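Long-range contacts in FAD:protein FMN transferase (PDB 6NXI), which probably transfers the FMN moiety of FAD onto a threonine hydroxyl of target flavoproteins, releasing AMP, with magnesium as cofactor: residues A5-L10 against I21-Q25; H241-P245 against T273-V277; E202-V206 against D302-E306; Q291-L295 against Y307-F312. The contacts are given in a common frame with arbitrary orientation. Numbering follows the deposited sequence.

Three of the four contacts belong to, or lean on, one antiparallel sheet of eight strands. Contact 1 pairs the open end of the hairpin at one edge, and contact 4 that of the hairpin at the other, their centres about 30 Å apart. Contact 3 shares strand 304-308 with contact 4 and lays the end of strand 199-203 beside it; the two touch where L295 CD1 lies 3.9 Å from E306 CB. Contact 2 is the one at the active site, holding the adenine end of FAD and a magnesium ligand. It meets contact 4 through L275 CD1 and V294 CG2, 3.6 Å apart, whereas contacts 1 and 2 lie on opposite sides of the chain's centre, their nearest atoms about 21 Å apart.

Contact 1: residues A5-L10 against I21-Q25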
loop_
_atom_site.group_PDB
_atom_site.type_symbol
_atom_site.label_atom_id
_atom_site.label_comp_id
_atom_site.label_asym_id
_atom_site.label_seq_id
_atom_site.Cartn_x
_atom_site.Cartn_y
_atom_site.Cartn_z
ATOM N N ALA A 5 -3.968 29.314 14.259
ATOM C CA ALA A 5 -3.508 27.914 14.500
ATOM C C ALA A 5 -2.169 27.643 13.802
ATOM O O ALA A 5 -2.058 27.906 12.590
ATOM C CB ALA A 5 -4.555 26.915 14.070
ATOM N N GLU A 6 -1.204 27.088 14.545
ATOM C CA GLU A 6 0.186 26.862 14.087
ATOM C C GLU A 6 0.257 25.416 13.568
ATOM O O GLU A 6 -0.018 24.493 14.348
ATOM C CB GLU A 6 1.203 27.092 15.216
ATOM C CG GLU A 6 2.656 26.875 14.768
ATOM C CD GLU A 6 3.757 26.750 15.827
ATOM O OE1 GLU A 6 3.527 27.144 16.998
ATOM O OE2 GLU A 6 4.861 26.233 15.477
ATOM N N GLN A 7 0.554 25.268 12.278
ATOM C CA GLN A 7 0.806 23.947 11.655
ATOM C C GLN A 7 2.316 23.716 11.670
ATOM O O GLN A 7 3.075 24.636 11.314
ATOM C CB GLN A 7 0.216 23.888 10.239
ATOM C CG GLN A 7 0.582 22.605 9.508
ATOM C CD GLN A 7 -0.111 22.553 8.168
ATOM O OE1 GLN A 7 0.435 22.934 7.140
ATOM N NE2 GLN A 7 -1.356 22.136 8.194
ATOM N N VAL A 8 2.737 22.518 12.042
ATOM C CA VAL A 8 4.124 22.019 11.918
ATOM C C VAL A 8 4.142 20.960 10.809
ATOM O O VAL A 8 3.258 20.078 10.814
ATOM C CB VAL A 8 4.561 21.417 13.254
ATOM C CG1 VAL A 8 5.967 20.850 13.140
ATOM C CG2 VAL A 8 4.426 22.398 14.406
ATOM N N HIS A 9 5.097 21.051 9.900
ATOM C CA HIS A 9 5.372 20.081 8.829
ATOM C C HIS A 9 6.708 19.387 9.125
ATOM O O HIS A 9 7.761 20.060 9.157
ATOM C CB HIS A 9 5.301 20.805 7.502
ATOM C CG HIS A 9 5.631 19.971 6.323
ATOM N ND1 HIS A 9 5.921 20.536 5.096
ATOM C CD2 HIS A 9 5.752 18.632 6.176
ATOM C CE1 HIS A 9 6.197 19.580 4.238
ATOM N NE2 HIS A 9 6.067 18.389 4.868
ATOM N N LEU A 10 6.682 18.070 9.354
ATOM C CA LEU A 10 7.897 17.259 9.452
ATOM C C LEU A 10 8.069 16.440 8.173
ATOM O O LEU A 10 7.068 15.961 7.633
ATOM C CB LEU A 10 7.734 16.308 10.632
ATOM C CG LEU A 10 7.436 16.960 11.978
ATOM C CD1 LEU A 10 7.303 15.888 13.030
ATOM C CD2 LEU A 10 8.503 17.974 12.375
ATOM N N ILE A 21 4.527 14.774 7.491
ATOM C CA ILE A 21 3.574 14.767 8.612
ATOM C C ILE A 21 3.238 16.230 8.889
ATOM O O ILE A 21 4.166 17.027 9.057
ATOM C CB ILE A 21 4.157 14.010 9.794
ATOM C CG1 ILE A 21 4.335 12.539 9.383
ATOM C CG2 ILE A 21 3.278 14.210 11.037
ATOM C CD1 ILE A 21 5.317 11.814 10.190
ATOM N N LYS A 22 1.971 16.562 8.938
ATOM C CA LYS A 22 1.502 17.908 9.327
ATOM C C LYS A 22 0.611 17.763 10.545
ATOM O O LYS A 22 -0.232 16.850 10.586
ATOM C CB LYS A 22 0.750 18.623 8.202
ATOM C CG LYS A 22 1.631 18.951 7.019
ATOM C CD LYS A 22 0.825 19.608 5.872
ATOM C CE LYS A 22 1.726 20.033 4.727
ATOM N NZ LYS A 22 1.042 20.833 3.684
ATOM N N TYR A 23 0.816 18.611 11.535
ATOM C CA TYR A 23 -0.059 18.550 12.725
ATOM C C TYR A 23 -0.258 19.970 13.230
ATOM O O TYR A 23 0.529 20.885 12.926
ATOM C CB TYR A 23 0.476 17.570 13.779
ATOM C CG TYR A 23 1.746 18.032 14.434
ATOM C CD1 TYR A 23 2.974 17.638 13.949
ATOM C CD2 TYR A 23 1.729 18.835 15.567
ATOM C CE1 TYR A 23 4.157 18.064 14.521
ATOM C CE2 TYR A 23 2.904 19.249 16.157
ATOM C CZ TYR A 23 4.126 18.861 15.637
ATOM O OH TYR A 23 5.310 19.267 16.198
ATOM N N ILE A 24 -1.286 20.116 14.064
ATOM C CA ILE A 24 -1.641 21.431 14.631
ATOM C C ILE A 24 -1.116 21.481 16.061
ATOM O O ILE A 24 -1.459 20.621 16.848
ATOM C CB ILE A 24 -3.136 21.753 14.532
ATOM C CG1 ILE A 24 -3.644 21.605 13.086
ATOM C CG2 ILE A 24 -3.362 23.169 15.054
ATOM C CD1 ILE A 24 -2.848 22.399 12.055
ATOM N N GLN A 25 -0.274 22.466 16.335
ATOM C CA GLN A 25 0.310 22.688 17.682
ATOM C C GLN A 25 -0.859 22.911 18.631
ATOM O O GLN A 25 -1.833 23.621 18.272
ATOM C CB GLN A 25 1.303 23.855 17.599
ATOM C CG GLN A 25 2.037 24.110 18.911
ATOM C CD GLN A 25 2.943 22.964 19.304
ATOM O OE1 GLN A 25 3.485 22.269 18.464
ATOM N NE2 GLN A 25 3.165 22.790 20.605
HETATM O O HOH W 1 -2.161 26.007 17.015
HETATM O O HOH W 2 2.617 23.333 4.464
#
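These segments pair as the open end of the antiparallel beta hairpin 7-14/17-24, at one edge of the eight-stranded sheet. V8 and Y23 satisfy each other's backbone: V8 N to Y23 O and Y23 N to V8 O are both 2.9 Å. So do L10 and I21, with L10 N to I21 O at 2.7 Å and I21 N to L10 O at 2.8 Å. Beyond, Q25 N donates to E6 O (2.8 Å), while the pair's other link runs through a water, which accepts from E6 N (2.9 Å) and donates to Q25 O (2.7 Å). K22 and I24 bond onward to the backbones of M178 and N176. L10, I21 and Y23 face helix 32-50, and V8 CB lies over the Y23 ring, 3.8 Å from its centroid. On the face of Q7, H9 NE2 is hydrogen-bonded to N20 OD1, a second water accepts from K22 NZ (3.1 Å) and donates weakly to Q7 OE1 (3.5 Å), and K22 CE sits over the H9 ring, 4.3 Å from its centroid.

Contact 2: residues H241-P245 against T273-V277. With MG (magnesium ion), chain C; FAD (flavin-adenine dinucleotide), chain B.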
loop_
_atom_site.group_PDB
_atom_site.type_symbol
_atom_site.label_atom_id
_atom_site.label_comp_id
_atom_site.label_asym_id
_atom_site.label_seq_id
_atom_site.Cartn_x
_atom_site.Cartn_y
_atom_site.Cartn_z
ATOM N N HIS A 241 4.713 -2.038 -11.946
ATOM C CA HIS A 241 5.130 -2.811 -10.752
ATOM C C HIS A 241 3.996 -3.639 -10.151
ATOM O O HIS A 241 4.307 -4.414 -9.258
ATOM C CB HIS A 241 5.683 -1.874 -9.693
ATOM C CG HIS A 241 4.684 -0.898 -9.179
ATOM N ND1 HIS A 241 4.582 -0.635 -7.851
ATOM C CD2 HIS A 241 3.796 -0.078 -9.805
ATOM C CE1 HIS A 241 3.653 0.294 -7.669
ATOM N NE2 HIS A 241 3.145 0.650 -8.842
ATOM N N ILE A 242 2.755 -3.507 -10.632
ATOM C CA ILE A 242 1.608 -4.295 -10.095
ATOM C C ILE A 242 1.473 -5.560 -10.919
ATOM O O ILE A 242 1.236 -5.483 -12.127
ATOM C CB ILE A 242 0.343 -3.418 -10.046
ATOM C CG1 ILE A 242 0.535 -2.274 -9.033
ATOM C CG2 ILE A 242 -0.866 -4.251 -9.691
ATOM C CD1 ILE A 242 -0.537 -1.204 -9.153
ATOM N N ILE A 243 1.661 -6.703 -10.281
ATOM C CA ILE A 243 1.704 -8.028 -10.953
ATOM C C ILE A 243 0.339 -8.717 -10.795
ATOM O O ILE A 243 -0.239 -8.730 -9.697
ATOM C CB ILE A 243 2.861 -8.871 -10.354
ATOM C CG1 ILE A 243 4.197 -8.102 -10.388
ATOM C CG2 ILE A 243 2.927 -10.240 -11.046
ATOM C CD1 ILE A 243 4.622 -7.629 -11.783
ATOM N N ASP A 244 -0.134 -9.359 -11.851
ATOM C CA ASP A 244 -1.340 -10.213 -11.812
ATOM C C ASP A 244 -0.872 -11.604 -11.409
ATOM O O ASP A 244 -0.135 -12.251 -12.154
ATOM C CB ASP A 244 -2.064 -10.174 -13.152
ATOM C CG ASP A 244 -3.354 -10.965 -13.151
ATOM O OD1 ASP A 244 -3.491 -11.888 -12.311
ATOM O OD2 ASP A 244 -4.165 -10.692 -14.057
ATOM N N PRO A 245 -1.225 -12.090 -10.219
ATOM C CA PRO A 245 -0.723 -13.390 -9.757
ATOM C C PRO A 245 -1.101 -14.548 -10.685
ATOM O O PRO A 245 -0.370 -15.526 -10.681
ATOM C CB PRO A 245 -1.384 -13.538 -8.373
ATOM C CG PRO A 245 -1.537 -12.112 -7.935
ATOM C CD PRO A 245 -2.050 -11.419 -9.181
ATOM N N THR A 273 -4.440 -1.905 -4.104
ATOM C CA THR A 273 -3.663 -2.711 -5.080
ATOM C C THR A 273 -4.527 -3.924 -5.483
ATOM O O THR A 273 -4.586 -4.303 -6.673
ATOM C CB THR A 273 -2.304 -3.113 -4.491
ATOM O OG1 THR A 273 -1.586 -1.955 -3.986
ATOM C CG2 THR A 273 -1.497 -3.828 -5.555
ATOM N N GLY A 274 -5.126 -4.604 -4.501
ATOM C CA GLY A 274 -5.910 -5.807 -4.755
ATOM C C GLY A 274 -7.066 -5.546 -5.679
ATOM O O GLY A 274 -7.228 -6.293 -6.676
ATOM N N LEU A 275 -7.831 -4.487 -5.429
ATOM C CA LEU A 275 -8.986 -4.170 -6.289
ATOM C C LEU A 275 -8.485 -3.783 -7.700
ATOM O O LEU A 275 -9.122 -4.175 -8.708
ATOM C CB LEU A 275 -9.847 -3.094 -5.637
ATOM C CG LEU A 275 -10.453 -3.453 -4.285
ATOM C CD1 LEU A 275 -11.276 -2.279 -3.774
ATOM C CD2 LEU A 275 -11.334 -4.692 -4.342
ATOM N N MET A 276 -7.357 -3.089 -7.815
ATOM C CA MET A 276 -6.771 -2.756 -9.148
ATOM C C MET A 276 -6.513 -4.035 -9.971
ATOM O O MET A 276 -6.877 -4.086 -11.156
ATOM C CB MET A 276 -5.497 -1.942 -8.988
ATOM C CG MET A 276 -4.884 -1.561 -10.299
ATOM S SD MET A 276 -4.145 0.103 -10.104
ATOM C CE MET A 276 -3.471 0.205 -11.759
ATOM N N VAL A 277 -5.935 -5.057 -9.357
ATOM C CA VAL A 277 -5.596 -6.341 -10.018
ATOM C C VAL A 277 -6.904 -7.057 -10.389
ATOM O O VAL A 277 -6.959 -7.716 -11.465
ATOM C CB VAL A 277 -4.671 -7.219 -9.155
ATOM C CG1 VAL A 277 -4.509 -8.600 -9.740
ATOM C CG2 VAL A 277 -3.311 -6.565 -8.898
HETATM MG MG MG C . -1.009 -1.333 -1.801
HETATM P PA FAD B . 1.222 -0.467 -4.322
HETATM O O1A FAD B . 0.404 -0.217 -5.538
HETATM O O2A FAD B . 0.674 -0.146 -2.989
HETATM O O5B FAD B . 1.716 -1.987 -4.301
HETATM C C5B FAD B . 2.598 -2.355 -5.395
HETATM C C4B FAD B . 3.805 -3.108 -4.892
HETATM O O4B FAD B . 3.440 -4.340 -4.225
HETATM C C3B FAD B . 4.738 -3.510 -6.033
HETATM O O3B FAD B . 5.734 -2.503 -6.222
HETATM C C2B FAD B . 5.299 -4.858 -5.566
HETATM O O2B FAD B . 6.379 -4.679 -4.677
HETATM C C1B FAD B . 4.109 -5.448 -4.821
HETATM N N9A FAD B . 3.140 -6.169 -5.618
HETATM C C8A FAD B . 2.961 -6.155 -7.009
HETATM N N7A FAD B . 1.894 -6.827 -7.366
HETATM C C5A FAD B . 1.363 -7.356 -6.207
HETATM C C6A FAD B . 0.253 -8.182 -5.972
HETATM N N6A FAD B . -0.605 -8.589 -6.925
HETATM N N1A FAD B . -0.016 -8.474 -4.684
HETATM C C2A FAD B . 0.835 -8.049 -3.729
HETATM N N3A FAD B . 1.912 -7.260 -3.833
HETATM C C4A FAD B . 2.125 -6.954 -5.124
HETATM N N1 FAD B . 12.072 0.884 -2.336
HETATM C C2 FAD B . 13.417 1.094 -2.551
HETATM O O2 FAD B . 13.824 1.448 -3.679
HETATM N N3 FAD B . 14.331 0.959 -1.556
HETATM C C4 FAD B . 13.981 0.583 -0.285
HETATM O O4 FAD B . 14.832 0.439 0.581
HETATM C C4X FAD B . 12.593 0.331 -0.025
HETATM N N5 FAD B . 12.226 -0.046 1.183
HETATM C C5X FAD B . 10.891 -0.291 1.407
HETATM C C6 FAD B . 10.480 -0.719 2.685
HETATM C C7 FAD B . 9.163 -0.984 2.998
HETATM C C7M FAD B . 8.793 -1.435 4.393
HETATM C C8 FAD B . 8.185 -0.799 1.992
HETATM C C8M FAD B . 6.729 -1.082 2.255
HETATM C C9 FAD B . 8.580 -0.380 0.717
HETATM C C9A FAD B . 9.918 -0.110 0.400
HETATM N N10 FAD B . 10.350 0.286 -0.872
HETATM C C10 FAD B . 11.689 0.520 -1.130
HETATM C "C1'" FAD B . 9.359 0.551 -1.938
HETATM C "C2'" FAD B . 8.804 -0.665 -2.587
HETATM O "O2'" FAD B . 9.828 -1.381 -3.269
HETATM C "C3'" FAD B . 7.729 -0.246 -3.604
HETATM O "O3'" FAD B . 8.256 0.538 -4.651
HETATM C "C4'" FAD B . 6.610 0.598 -3.022
HETATM O "O4'" FAD B . 6.274 0.101 -1.736
HETATM C "C5'" FAD B . 5.419 0.675 -3.957
HETATM O "O5'" FAD B . 4.333 1.314 -3.241
HETATM P P FAD B . 3.055 1.790 -4.044
HETATM O O1P FAD B . 3.421 2.490 -5.274
HETATM O O2P FAD B . 2.210 2.401 -2.949
HETATM O O3P FAD B . 2.545 0.355 -4.495
#
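The loop 241-245, extended through I242-D244, runs past helix 265-278, the two backbones coming nearest at D244 and V277, whose CA atoms are 6.0 Å apart; I242 CA and T273 CA are 7.4 Å apart. Within the helix V277 N bonds T273 O at 3.1 Å. I242 points at the helix in apolar contact, with CG2 3.5 Å from V277 CG2 and CD1 4.0 Å from M276 SD, and P245 CD closes on V277 CG1 at 3.8 Å. I243 turns the other way, toward helix 100-105, and leaves its backbone for FAD: I243 N donates to N7A of the adenine (2.9 Å), and N6A of the adenine donates to I243 O (2.8 Å). H241 ND1 shares a hydrogen bond with the ribose O3B of FAD (2.7 Å). At the start of the helical segment T273 OG1, also bonded to S225, binds magnesium at 2.3 Å, and FAD O2A binds the same ion at 2.4 Å; T155 and D269 complete the protein's share. The N6A/N7A edge of adenine is thus read by the main chain of I243, while the metal ties the alpha-phosphate, next to the pyrophosphate link that FMN transfer would probably break, to the helix.

Contact 3: residues E202-V206 against D302-E306; sequences EKPSV and DGFKE
F304 lays its ring flat against the pyrrolidine of P204: P204 CB stands 3.7 Å from the ring centroid, 6° off the normal, a CH-pi contact, and P204 CG is 3.5 Å from F304 CD1. F304 has chi1 -58° and chi2 -86°. Both backbones are extended except at V206 (phi/psi -60/-25) and D302 (-129/22), and run in opposite senses, 165° apart end to end, with CA-CA distances of 7.0 Å for P204-F304 and 5.5 Å for V206-G303. G303 is stretched out (-180/-134), and V206 CG1 (chi1 m) packs 3.4 Å from G303 CA. Here the exit of strand 199-203, paired in a two-stranded sheet with 211-215, lies by side chains against 304-308, the edge strand of the eight-stranded antiparallel sheet. K203 and P204 also rest on I297 of the neighbouring strand 294-299, and K299 makes a cation-pi contact with F304. At the other end K203, folded by m values of chi1 and chi2 (chi3 t, chi4 p), brings NZ to 2.6 Å from E306 OE2 in a hydrogen-bonded salt bridge. E306 reaches it with an off-well chi1 of -32° and chi2 t, and E213 forms a second salt bridge with K203 NZ.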
loop_
_atom_site.group_PDB
_atom_site.type_symbol
_atom_site.label_atom_id
_atom_site.label_comp_id
_atom_site.label_asym_id
_atom_site.label_seq_id
_atom_site.Cartn_x
_atom_site.Cartn_y
_atom_site.Cartn_z
ATOM N N GLU A 202 -6.474 12.745 -8.410
ATOM C CA GLU A 202 -6.000 13.072 -9.777
ATOM C C GLU A 202 -6.938 12.363 -10.757
ATOM O O GLU A 202 -7.174 11.148 -10.621
ATOM C CB GLU A 202 -4.530 12.704 -9.973
ATOM C CG GLU A 202 -3.566 13.542 -9.149
ATOM C CD GLU A 202 -3.378 14.988 -9.586
ATOM O OE1 GLU A 202 -3.617 15.299 -10.775
ATOM O OE2 GLU A 202 -2.995 15.811 -8.727
ATOM N N LYS A 203 -7.503 13.126 -11.672
ATOM C CA LYS A 203 -8.429 12.602 -12.696
ATOM C C LYS A 203 -7.704 12.735 -14.029
ATOM O O LYS A 203 -7.145 13.783 -14.327
ATOM C CB LYS A 203 -9.742 13.387 -12.685
ATOM C CG LYS A 203 -10.430 13.502 -11.338
ATOM C CD LYS A 203 -10.816 12.172 -10.729
ATOM C CE LYS A 203 -11.838 12.322 -9.619
ATOM N NZ LYS A 203 -13.098 12.923 -10.130
ATOM N N PRO A 204 -7.623 11.664 -14.835
ATOM C CA PRO A 204 -7.060 11.763 -16.178
ATOM C C PRO A 204 -8.164 12.387 -17.029
ATOM O O PRO A 204 -9.353 12.242 -16.718
ATOM C CB PRO A 204 -6.759 10.306 -16.527
ATOM C CG PRO A 204 -7.903 9.582 -15.853
ATOM C CD PRO A 204 -8.140 10.326 -14.545
ATOM N N SER A 205 -7.751 13.117 -18.060
ATOM C CA SER A 205 -8.637 13.918 -18.935
ATOM C C SER A 205 -8.243 13.625 -20.381
ATOM O O SER A 205 -7.035 13.516 -20.624
ATOM C CB SER A 205 -8.485 15.369 -18.597
ATOM O OG SER A 205 -9.532 16.108 -19.167
ATOM N N VAL A 206 -9.196 13.478 -21.297
ATOM C CA VAL A 206 -8.877 13.218 -22.736
ATOM C C VAL A 206 -8.050 14.378 -23.314
ATOM O O VAL A 206 -7.322 14.141 -24.315
ATOM C CB VAL A 206 -10.135 12.961 -23.589
ATOM C CG1 VAL A 206 -10.776 11.643 -23.202
ATOM C CG2 VAL A 206 -11.134 14.112 -23.531
ATOM N N ASP A 302 -12.649 5.599 -25.845
ATOM C CA ASP A 302 -12.209 6.947 -26.307
ATOM C C ASP A 302 -12.039 7.951 -25.148
ATOM O O ASP A 302 -12.067 9.164 -25.383
ATOM C CB ASP A 302 -13.162 7.462 -27.387
ATOM C CG ASP A 302 -14.626 7.521 -26.974
ATOM O OD1 ASP A 302 -14.914 7.233 -25.796
ATOM O OD2 ASP A 302 -15.470 7.832 -27.853
ATOM N N GLY A 303 -11.852 7.497 -23.921
ATOM C CA GLY A 303 -11.605 8.419 -22.805
ATOM C C GLY A 303 -11.423 7.665 -21.508
ATOM O O GLY A 303 -10.652 6.684 -21.482
ATOM N N PHE A 304 -12.083 8.152 -20.476
ATOM C CA PHE A 304 -11.952 7.650 -19.094
ATOM C C PHE A 304 -13.324 7.694 -18.452
ATOM O O PHE A 304 -14.200 8.487 -18.879
ATOM C CB PHE A 304 -10.959 8.474 -18.266
ATOM C CG PHE A 304 -9.574 8.542 -18.834
ATOM C CD1 PHE A 304 -8.649 7.555 -18.553
ATOM C CD2 PHE A 304 -9.208 9.561 -19.707
ATOM C CE1 PHE A 304 -7.375 7.576 -19.098
ATOM C CE2 PHE A 304 -7.916 9.595 -20.222
ATOM C CZ PHE A 304 -7.023 8.585 -19.960
ATOM N N LYS A 305 -13.493 6.842 -17.447
ATOM C CA LYS A 305 -14.747 6.720 -16.693
ATOM C C LYS A 305 -14.375 6.490 -15.228
ATOM O O LYS A 305 -13.284 5.930 -14.946
ATOM C CB LYS A 305 -15.587 5.600 -17.309
ATOM C CG LYS A 305 -16.884 5.283 -16.593
ATOM C CD LYS A 305 -17.459 3.937 -16.987
ATOM C CE LYS A 305 -18.301 3.999 -18.237
ATOM N NZ LYS A 305 -18.744 2.644 -18.645
ATOM N N GLU A 306 -15.210 6.975 -14.331
ATOM C CA GLU A 306 -15.052 6.689 -12.891
ATOM C C GLU A 306 -16.149 5.729 -12.463
ATOM O O GLU A 306 -17.299 5.873 -12.895
ATOM C CB GLU A 306 -15.210 7.922 -12.011
ATOM C CG GLU A 306 -14.755 9.198 -12.661
ATOM C CD GLU A 306 -14.671 10.355 -11.685
ATOM O OE1 GLU A 306 -15.470 10.382 -10.719
ATOM O OE2 GLU A 306 -13.828 11.227 -11.915
#

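Contact 4: residues Q291-L295 against Y307-F312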
loop_
_atom_site.group_PDB
_atom_site.type_symbol
_atom_site.label_atom_id
_atom_site.label_comp_id
_atom_site.label_asym_id
_atom_site.label_seq_id
_atom_site.Cartn_x
_atom_site.Cartn_y
_atom_site.Cartn_z
ATOM N N GLN A 291 -18.921 -2.823 1.782
ATOM C CA GLN A 291 -19.007 -1.440 2.310
ATOM C C GLN A 291 -17.619 -0.793 2.278
ATOM O O GLN A 291 -17.290 -0.072 3.210
ATOM C CB GLN A 291 -19.516 -1.390 3.759
ATOM C CG GLN A 291 -20.793 -2.169 3.977
ATOM C CD GLN A 291 -21.951 -1.408 3.392
ATOM O OE1 GLN A 291 -22.101 -1.339 2.176
ATOM N NE2 GLN A 291 -22.779 -0.840 4.258
ATOM N N ILE A 292 -16.853 -0.994 1.207
ATOM C CA ILE A 292 -15.537 -0.335 1.017
ATOM C C ILE A 292 -15.742 0.899 0.156
ATOM O O ILE A 292 -16.236 0.752 -0.970
ATOM C CB ILE A 292 -14.520 -1.292 0.376
ATOM C CG1 ILE A 292 -14.453 -2.644 1.074
ATOM C CG2 ILE A 292 -13.160 -0.633 0.343
ATOM C CD1 ILE A 292 -13.596 -3.637 0.338
ATOM N N PRO A 293 -15.405 2.109 0.637
ATOM C CA PRO A 293 -15.412 3.305 -0.196
ATOM C C PRO A 293 -14.267 3.223 -1.217
ATOM O O PRO A 293 -13.082 3.242 -0.844
ATOM C CB PRO A 293 -15.265 4.469 0.770
ATOM C CG PRO A 293 -15.515 3.886 2.125
ATOM C CD PRO A 293 -15.104 2.444 2.042
ATOM N N VAL A 294 -14.622 3.139 -2.501
ATOM C CA VAL A 294 -13.606 3.018 -3.570
ATOM C C VAL A 294 -13.999 3.907 -4.744
ATOM O O VAL A 294 -15.206 3.937 -5.108
ATOM C CB VAL A 294 -13.450 1.572 -4.053
ATOM C CG1 VAL A 294 -12.310 1.451 -5.048
ATOM C CG2 VAL A 294 -13.259 0.634 -2.881
ATOM N N LEU A 295 -12.985 4.509 -5.359
ATOM C CA LEU A 295 -13.109 5.188 -6.663
ATOM C C LEU A 295 -12.097 4.551 -7.602
ATOM O O LEU A 295 -10.880 4.620 -7.371
ATOM C CB LEU A 295 -12.876 6.689 -6.508
ATOM C CG LEU A 295 -13.057 7.486 -7.798
ATOM C CD1 LEU A 295 -14.512 7.500 -8.203
ATOM C CD2 LEU A 295 -12.527 8.898 -7.616
ATOM N N TYR A 307 -15.824 4.855 -11.541
ATOM C CA TYR A 307 -16.798 4.022 -10.827
ATOM C C TYR A 307 -16.577 4.283 -9.345
ATOM O O TYR A 307 -15.420 4.061 -8.903
ATOM C CB TYR A 307 -16.578 2.545 -11.107
ATOM C CG TYR A 307 -16.794 2.114 -12.530
ATOM C CD1 TYR A 307 -18.039 1.742 -13.009
ATOM C CD2 TYR A 307 -15.714 2.041 -13.379
ATOM C CE1 TYR A 307 -18.196 1.314 -14.320
ATOM C CE2 TYR A 307 -15.846 1.592 -14.676
ATOM C CZ TYR A 307 -17.089 1.242 -15.150
ATOM O OH TYR A 307 -17.144 0.842 -16.453
ATOM N N ALA A 308 -17.594 4.784 -8.662
ATOM C CA ALA A 308 -17.577 4.991 -7.198
ATOM C C ALA A 308 -18.493 3.941 -6.566
ATOM O O ALA A 308 -19.623 3.756 -7.055
ATOM C CB ALA A 308 -18.008 6.382 -6.849
ATOM N N SER A 309 -18.022 3.280 -5.513
ATOM C CA SER A 309 -18.867 2.349 -4.739
ATOM C C SER A 309 -19.949 3.155 -4.005
ATOM O O SER A 309 -19.759 4.365 -3.799
ATOM C CB SER A 309 -18.040 1.529 -3.808
ATOM O OG SER A 309 -17.461 2.316 -2.785
ATOM N N SER A 310 -20.999 2.485 -3.542
ATOM C CA SER A 310 -22.104 3.111 -2.770
ATOM C C SER A 310 -21.549 3.826 -1.544
ATOM O O SER A 310 -22.111 4.849 -1.156
ATOM C CB SER A 310 -23.118 2.079 -2.384
ATOM O OG SER A 310 -23.782 1.630 -3.545
ATOM N N SER A 311 -20.516 3.284 -0.918
ATOM C CA SER A 311 -19.995 3.872 0.335
ATOM C C SER A 311 -19.018 5.023 0.045
ATOM O O SER A 311 -18.669 5.733 1.004
ATOM C CB SER A 311 -19.433 2.801 1.214
ATOM O OG SER A 311 -18.341 2.195 0.568
ATOM N N PHE A 312 -18.594 5.231 -1.211
ATOM C CA PHE A 312 -17.733 6.364 -1.644
ATOM C C PHE A 312 -18.551 7.574 -2.114
ATOM O O PHE A 312 -18.016 8.700 -2.107
ATOM C CB PHE A 312 -16.836 5.996 -2.829
ATOM C CG PHE A 312 -15.703 6.972 -3.045
ATOM C CD1 PHE A 312 -14.470 6.789 -2.439
ATOM C CD2 PHE A 312 -15.872 8.088 -3.852
ATOM C CE1 PHE A 312 -13.439 7.708 -2.627
ATOM C CE2 PHE A 312 -14.839 8.999 -4.039
ATOM C CZ PHE A 312 -13.633 8.818 -3.419
HETATM O O HOH W 3 -19.609 0.203 -0.984
#
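Where the C-terminal hairpin of strands 294-299 and 304-308 opens, the chain after A308 folds back on P293: F312 N bonds S309 O (3.0 Å), bringing F312 CA to 4.1 Å from P293 CA. L295 and A308 form a non-hydrogen-bonded antiparallel pair, L295 CD1 resting on A308 CB at 3.9 Å. The prominent bump of the F312 ring fits the hollow between P293 and L295, with L295 CB over its face, 3.9 Å from the centroid, and P293 CB 4.0 Å from F312 CD1; I201 of strand 199-203 also borders it. S311 OG sits against the I292-P293 peptide, 2.9 Å from P293 N, which has no hydrogen to give. The small S309 side chain points into the cleft: S309 OG donates to I292 O (2.7 Å) and accepts from V294 N (3.0 Å), while S309 N donates to V294 O (2.9 Å). V294 turns away, toward L275 and A287. One serine hydroxyl therefore stands in for a backbone partner, satisfying both a carbonyl and an amide as regular strand pairing ends.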